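Local atomic coordinates of pyruvate kinase (Pseudomonas aeruginosa, PDB entry 6QXL), a protein that probably catalyses the last step of glycolysis, passing a phosphoryl group from phosphoenolpyruvate to ADP to give pyruvate and ATP. Residues Ala366-Ala371 against Ile396-Pro401; Trp455-Lys460 against Met473-Val478. All blocks are in the same frame, centred on the assembly; numbering follows the deposited sequence.

Contact 1: Ala366-Ala371 against Ile396-Pro401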
loop_
_atom_site.group_PDB
_atom_site.type_symbol
_atom_site.label_atom_id
_atom_site.label_comp_id
_atom_site.label_asym_id
_atom_site.label_seq_id
_atom_site.Cartn_x
_atom_site.Cartn_y
_atom_site.Cartn_z
ATOM N N ALA A 366 3.340 1.449 21.696
ATOM C CA ALA A 366 2.876 0.081 21.837
ATOM C C ALA A 366 1.459 0.014 22.385
ATOM O O ALA A 366 0.695 -0.887 22.032
ATOM C CB ALA A 366 3.827 -0.699 22.722
ATOM N N SER A 367 1.104 0.972 23.236
ATOM C CA SER A 367 -0.238 1.023 23.801
ATOM C C SER A 367 -1.257 1.430 22.761
ATOM O O SER A 367 -2.354 0.860 22.705
ATOM C CB SER A 367 -0.296 1.998 24.979
ATOM O OG SER A 367 0.674 1.690 25.953
ATOM N N MET A 368 -0.915 2.422 21.941
ATOM C CA MET A 368 -1.847 2.826 20.877
ATOM C C MET A 368 -2.058 1.702 19.877
ATOM O O MET A 368 -3.202 1.422 19.492
ATOM C CB MET A 368 -1.379 4.089 20.191
ATOM C CG MET A 368 -1.316 5.282 21.134
ATOM S SD MET A 368 -2.790 5.510 22.147
ATOM C CE MET A 368 -3.971 6.071 20.932
ATOM N N TYR A 369 -0.970 1.014 19.506
ATOM C CA TYR A 369 -1.091 -0.194 18.691
ATOM C C TYR A 369 -2.019 -1.211 19.337
ATOM O O TYR A 369 -2.941 -1.712 18.702
ATOM C CB TYR A 369 0.269 -0.811 18.458
ATOM C CG TYR A 369 0.254 -2.173 17.810
ATOM C CD1 TYR A 369 0.129 -2.303 16.425
ATOM C CD2 TYR A 369 0.398 -3.329 18.576
ATOM C CE1 TYR A 369 0.151 -3.550 15.834
ATOM C CE2 TYR A 369 0.457 -4.575 17.968
ATOM C CZ TYR A 369 0.340 -4.677 16.603
ATOM O OH TYR A 369 0.396 -5.915 16.019
ATOM N N THR A 370 -1.794 -1.505 20.606
ATOM C CA THR A 370 -2.601 -2.509 21.271
ATOM C C THR A 370 -4.068 -2.097 21.331
ATOM O O THR A 370 -4.957 -2.887 21.016
ATOM C CB THR A 370 -2.065 -2.785 22.680
ATOM O OG1 THR A 370 -0.711 -3.214 22.573
ATOM C CG2 THR A 370 -2.870 -3.852 23.363
ATOM N N ALA A 371 -4.321 -0.853 21.725
ATOM C CA ALA A 371 -5.697 -0.362 21.874
ATOM C C ALA A 371 -6.444 -0.331 20.551
ATOM O O ALA A 371 -7.622 -0.688 20.489
ATOM C CB ALA A 371 -5.715 1.006 22.518
ATOM N N ILE A 396 -0.933 9.507 17.808
ATOM C CA ILE A 396 -1.356 8.390 16.981
ATOM C C ILE A 396 -2.855 8.447 16.799
ATOM O O ILE A 396 -3.599 8.602 17.759
ATOM C CB ILE A 396 -0.959 7.057 17.657
ATOM C CG1 ILE A 396 0.546 6.991 17.877
ATOM C CG2 ILE A 396 -1.402 5.876 16.843
ATOM C CD1 ILE A 396 1.344 7.166 16.618
ATOM N N ARG A 397 -3.304 8.288 15.564
ATOM C CA ARG A 397 -4.731 8.326 15.302
ATOM C C ARG A 397 -5.401 7.210 16.054
ATOM O O ARG A 397 -4.950 6.072 15.989
ATOM C CB ARG A 397 -5.039 8.181 13.823
ATOM C CG ARG A 397 -4.707 9.399 12.973
ATOM C CD ARG A 397 -4.810 9.050 11.488
ATOM N NE ARG A 397 -5.582 10.071 10.755
ATOM C CZ ARG A 397 -5.057 11.137 10.196
ATOM N NH1 ARG A 397 -3.744 11.367 10.223
ATOM N NH2 ARG A 397 -5.850 12.004 9.615
ATOM N N SER A 398 -6.469 7.537 16.768
ATOM C CA SER A 398 -7.252 6.557 17.488
ATOM C C SER A 398 -8.562 7.176 17.923
ATOM O O SER A 398 -8.722 8.386 17.897
ATOM C CB SER A 398 -6.477 6.089 18.733
ATOM O OG SER A 398 -7.262 5.215 19.537
ATOM N N SER A 399 -9.505 6.349 18.336
ATOM C CA SER A 399 -10.677 6.860 19.048
ATOM C C SER A 399 -10.763 6.392 20.516
ATOM O O SER A 399 -11.761 6.643 21.178
ATOM C CB SER A 399 -11.932 6.463 18.284
ATOM O OG SER A 399 -12.021 5.074 18.204
ATOM N N VAL A 400 -9.711 5.753 21.030
ATOM C CA VAL A 400 -9.715 5.279 22.406
ATOM C C VAL A 400 -9.420 6.442 23.362
ATOM O O VAL A 400 -8.487 7.206 23.121
ATOM C CB VAL A 400 -8.670 4.165 22.619
ATOM C CG1 VAL A 400 -7.225 4.705 22.673
ATOM C CG2 VAL A 400 -8.971 3.419 23.921
ATOM N N PRO A 401 -10.200 6.588 24.445
ATOM C CA PRO A 401 -9.902 7.650 25.420
ATOM C C PRO A 401 -8.583 7.470 26.135
ATOM O O PRO A 401 -8.297 6.387 26.639
ATOM C CB PRO A 401 -11.048 7.534 26.410
ATOM C CG PRO A 401 -12.137 6.823 25.694
ATOM C CD PRO A 401 -11.486 5.925 24.714
#

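Contact 2: Trp455-Lys460 against Met473-Val478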
loop_
_atom_site.group_PDB
_atom_site.type_symbol
_atom_site.label_atom_id
_atom_site.label_comp_id
_atom_site.label_asym_id
_atom_site.label_seq_id
_atom_site.Cartn_x
_atom_site.Cartn_y
_atom_site.Cartn_z
ATOM N N TRP A 455 -11.987 -4.085 29.210
ATOM C CA TRP A 455 -10.547 -4.131 29.423
ATOM C C TRP A 455 -9.956 -2.739 29.368
ATOM O O TRP A 455 -10.554 -1.820 28.848
ATOM C CB TRP A 455 -9.886 -4.988 28.343
ATOM C CG TRP A 455 -10.214 -6.411 28.402
ATOM C CD1 TRP A 455 -11.336 -7.021 27.912
ATOM C CD2 TRP A 455 -9.404 -7.424 28.954
ATOM N NE1 TRP A 455 -11.278 -8.380 28.142
ATOM C CE2 TRP A 455 -10.099 -8.656 28.785
ATOM C CE3 TRP A 455 -8.160 -7.428 29.594
ATOM C CZ2 TRP A 455 -9.591 -9.862 29.234
ATOM C CZ3 TRP A 455 -7.652 -8.635 30.051
ATOM C CH2 TRP A 455 -8.366 -9.842 29.851
ATOM N N VAL A 456 -8.742 -2.609 29.862
ATOM C CA VAL A 456 -8.101 -1.314 30.001
ATOM C C VAL A 456 -6.596 -1.494 29.878
ATOM O O VAL A 456 -6.075 -2.545 30.198
ATOM C CB VAL A 456 -8.530 -0.686 31.370
ATOM C CG1 VAL A 456 -7.408 -0.125 32.239
ATOM C CG2 VAL A 456 -9.538 0.375 31.082
ATOM N N ILE A 457 -5.920 -0.442 29.468
ATOM C CA ILE A 457 -4.458 -0.451 29.426
ATOM C C ILE A 457 -3.958 0.479 30.513
ATOM O O ILE A 457 -4.464 1.590 30.653
ATOM C CB ILE A 457 -3.900 0.020 28.068
ATOM C CG1 ILE A 457 -4.185 -1.038 27.009
ATOM C CG2 ILE A 457 -2.406 0.302 28.153
ATOM C CD1 ILE A 457 -3.705 -0.672 25.625
ATOM N N LEU A 458 -2.972 0.032 31.279
ATOM C CA LEU A 458 -2.329 0.888 32.245
ATOM C C LEU A 458 -0.871 0.981 31.894
ATOM O O LEU A 458 -0.236 -0.033 31.624
ATOM C CB LEU A 458 -2.516 0.328 33.657
ATOM C CG LEU A 458 -2.125 1.289 34.790
ATOM C CD1 LEU A 458 -2.967 1.010 36.008
ATOM C CD2 LEU A 458 -0.654 1.213 35.165
ATOM N N THR A 459 -0.334 2.192 31.907
ATOM C CA THR A 459 1.099 2.395 31.708
ATOM C C THR A 459 1.682 3.125 32.885
ATOM O O THR A 459 1.027 3.982 33.484
ATOM C CB THR A 459 1.419 3.211 30.416
ATOM O OG1 THR A 459 0.954 4.563 30.540
ATOM C CG2 THR A 459 0.766 2.550 29.183
ATOM N N LYS A 460 2.920 2.793 33.210
ATOM C CA LYS A 460 3.616 3.411 34.324
ATOM C C LYS A 460 5.090 3.090 34.228
ATOM O O LYS A 460 5.530 2.399 33.302
ATOM C CB LYS A 460 3.052 2.905 35.643
ATOM C CG LYS A 460 3.326 1.449 35.910
ATOM C CD LYS A 460 2.849 1.011 37.296
ATOM C CE LYS A 460 3.426 -0.394 37.517
ATOM N NZ LYS A 460 2.858 -1.083 38.691
ATOM N N MET A 473 3.575 -1.692 30.367
ATOM C CA MET A 473 2.240 -1.655 29.809
ATOM C C MET A 473 1.530 -2.872 30.317
ATOM O O MET A 473 2.037 -3.971 30.157
ATOM C CB MET A 473 2.295 -1.705 28.269
ATOM C CG MET A 473 0.935 -1.617 27.579
ATOM S SD MET A 473 0.980 -1.899 25.800
ATOM C CE MET A 473 0.616 -3.654 25.776
ATOM N N LYS A 474 0.361 -2.688 30.921
ATOM C CA LYS A 474 -0.436 -3.800 31.431
ATOM C C LYS A 474 -1.790 -3.743 30.792
ATOM O O LYS A 474 -2.321 -2.672 30.546
ATOM C CB LYS A 474 -0.625 -3.718 32.959
ATOM C CG LYS A 474 0.603 -4.057 33.805
ATOM C CD LYS A 474 0.404 -3.745 35.284
ATOM C CE LYS A 474 1.107 -4.725 36.257
ATOM N NZ LYS A 474 0.135 -5.784 36.665
ATOM N N VAL A 475 -2.378 -4.896 30.555
ATOM C CA VAL A 475 -3.731 -4.992 30.032
ATOM C C VAL A 475 -4.569 -5.687 31.110
ATOM O O VAL A 475 -4.322 -6.842 31.445
ATOM C CB VAL A 475 -3.740 -5.778 28.702
ATOM C CG1 VAL A 475 -5.154 -6.005 28.184
ATOM C CG2 VAL A 475 -2.915 -5.046 27.670
ATOM N N LEU A 476 -5.548 -4.968 31.643
ATOM C CA LEU A 476 -6.286 -5.381 32.830
ATOM C C LEU A 476 -7.757 -5.536 32.530
ATOM O O LEU A 476 -8.313 -4.785 31.749
ATOM C CB LEU A 476 -6.098 -4.369 33.949
ATOM C CG LEU A 476 -4.649 -3.973 34.236
ATOM C CD1 LEU A 476 -4.602 -2.834 35.273
ATOM C CD2 LEU A 476 -3.830 -5.164 34.680
ATOM N N HIS A 477 -8.375 -6.526 33.154
ATOM C CA HIS A 477 -9.785 -6.843 32.956
ATOM C C HIS A 477 -10.559 -6.251 34.138
ATOM O O HIS A 477 -10.305 -6.601 35.285
ATOM C CB HIS A 477 -9.991 -8.359 32.871
ATOM C CG HIS A 477 -11.305 -8.778 32.297
ATOM N ND1 HIS A 477 -11.737 -10.087 32.310
ATOM C CD2 HIS A 477 -12.276 -8.075 31.681
ATOM C CE1 HIS A 477 -12.918 -10.176 31.719
ATOM N NE2 HIS A 477 -13.275 -8.965 31.338
ATOM N N VAL A 478 -11.476 -5.339 33.852
ATOM C CA VAL A 478 -12.229 -4.660 34.891
ATOM C C VAL A 478 -13.218 -5.657 35.499
ATOM O O VAL A 478 -14.106 -6.165 34.809
ATOM C CB VAL A 478 -12.956 -3.428 34.320
ATOM C CG1 VAL A 478 -13.905 -2.832 35.351
ATOM C CG2 VAL A 478 -11.941 -2.387 33.873
#

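Contact 1: Ala366-Ala371 against Ile396-Pro401
Met368, on the helix of Ala366-Ala371, spreads its side chain over three residues of the loop Ile396-Pro401. The Met368 and Ile396 side chains pass alongside each other, running opposite ways: Met368 CB lies 3.8 Å from Ile396 CG2, and Met368 CG packs on CB and CG1 of the isoleucine. The methionine chain bends at chi2 (-48°), placing SD, and again at chi3 (-71°), which sets CE toward Ser398 and Val400. There Met368 CE comes against Ser398 CB, a modelled 3.3 Å that is doubtfully short, and lies 3.9 Å from Val400 CG1. That same valine methyl also reaches the helix one turn on, with Val400 CG1 4.0 Å from Ala371 CB. Only apolar packing joins the two segments here. Within the loop Ser398 OG, anti to its own backbone N (chi1 175°), accepts a nearly straight bond of 2.9 Å from Val400 N, an ST turn, and donates a hydrogen bond to Asn372 OD1, just past Ala371 on the helix. Met368 and Val400 both rest on Ile380. The contact is helix-to-loop packing in the alpha/beta domain, where helix 359-373 packs against the connection from helix 388-394 to strand 402-406, beside strand 377-383.

Contact 2: Trp455-Lys460 against Met473-Val478
Trp455 and His477 face each other at one end of an antiparallel strand pair, and the tryptophan can be followed outward atom by atom. Its CB sits beside the carbonyl of Leu476, and CG, anti to its own carbonyl carbon (chi1 -67°), starts an indole that leans over the partner strand. CD1 comes near His477 CD2. CE3 lies by Leu476 O and touches Val475 CG1 at 3.6 Å. Further out, CZ3 and CH2 meet His477 CB, which lies over the six-membered ring's face in a CH-pi contact, 3.6 Å from its centroid. CZ2 and CE2 meet the imidazole at CG, and NE1 ends above the CD2-NE2 side. The five-membered ring and the imidazole form an offset stack, planes at 1° and centroids 4.2 Å apart. Further along the strands, Val456 and Leu476 exchange two backbone hydrogen bonds, as do Leu458 and Lys474. Ile457, Thr459 and Met473 share the tryptophan's side of the sheet, Ile457 CG2 packing 3.9 Å from Met473 CG. On the other side Leu458 CB meets Leu476 CD1. In this beta hairpin 455-461 also pairs with strand 377-383, helix 359-373 packs on the Ile457-Met473 face, and strand 470-477 continues the sheet into the second subunit, whose Asp462 OD1 forms a salt bridge with Lys474 NZ.

Overall arrangement
Contacts 1 and 2 follow one another along the chain within the alpha/beta domain, their centres about 13 Å apart. Helix 359-373 lies between them, meeting the loop of contact 1 through Met368 and the hairpin of contact 2 through Ser367 and Thr370. Ser367 OG is 3.3 Å from Thr459 CG2, and Thr370 OG1 is 3.5 Å from Met473 CE. Contact 1 reaches the second subunit through Tyr369, which stacks on Tyr369 of that subunit, and contact 2 through the sheet continued by Met473 and Lys474. Bound glucose-6-phosphate lies about 7 Å from the side chain of Thr459 and about 13 Å from that of Met368. The magnesium ion sits apart, at Glu223 and Asp250 in the barrel domain.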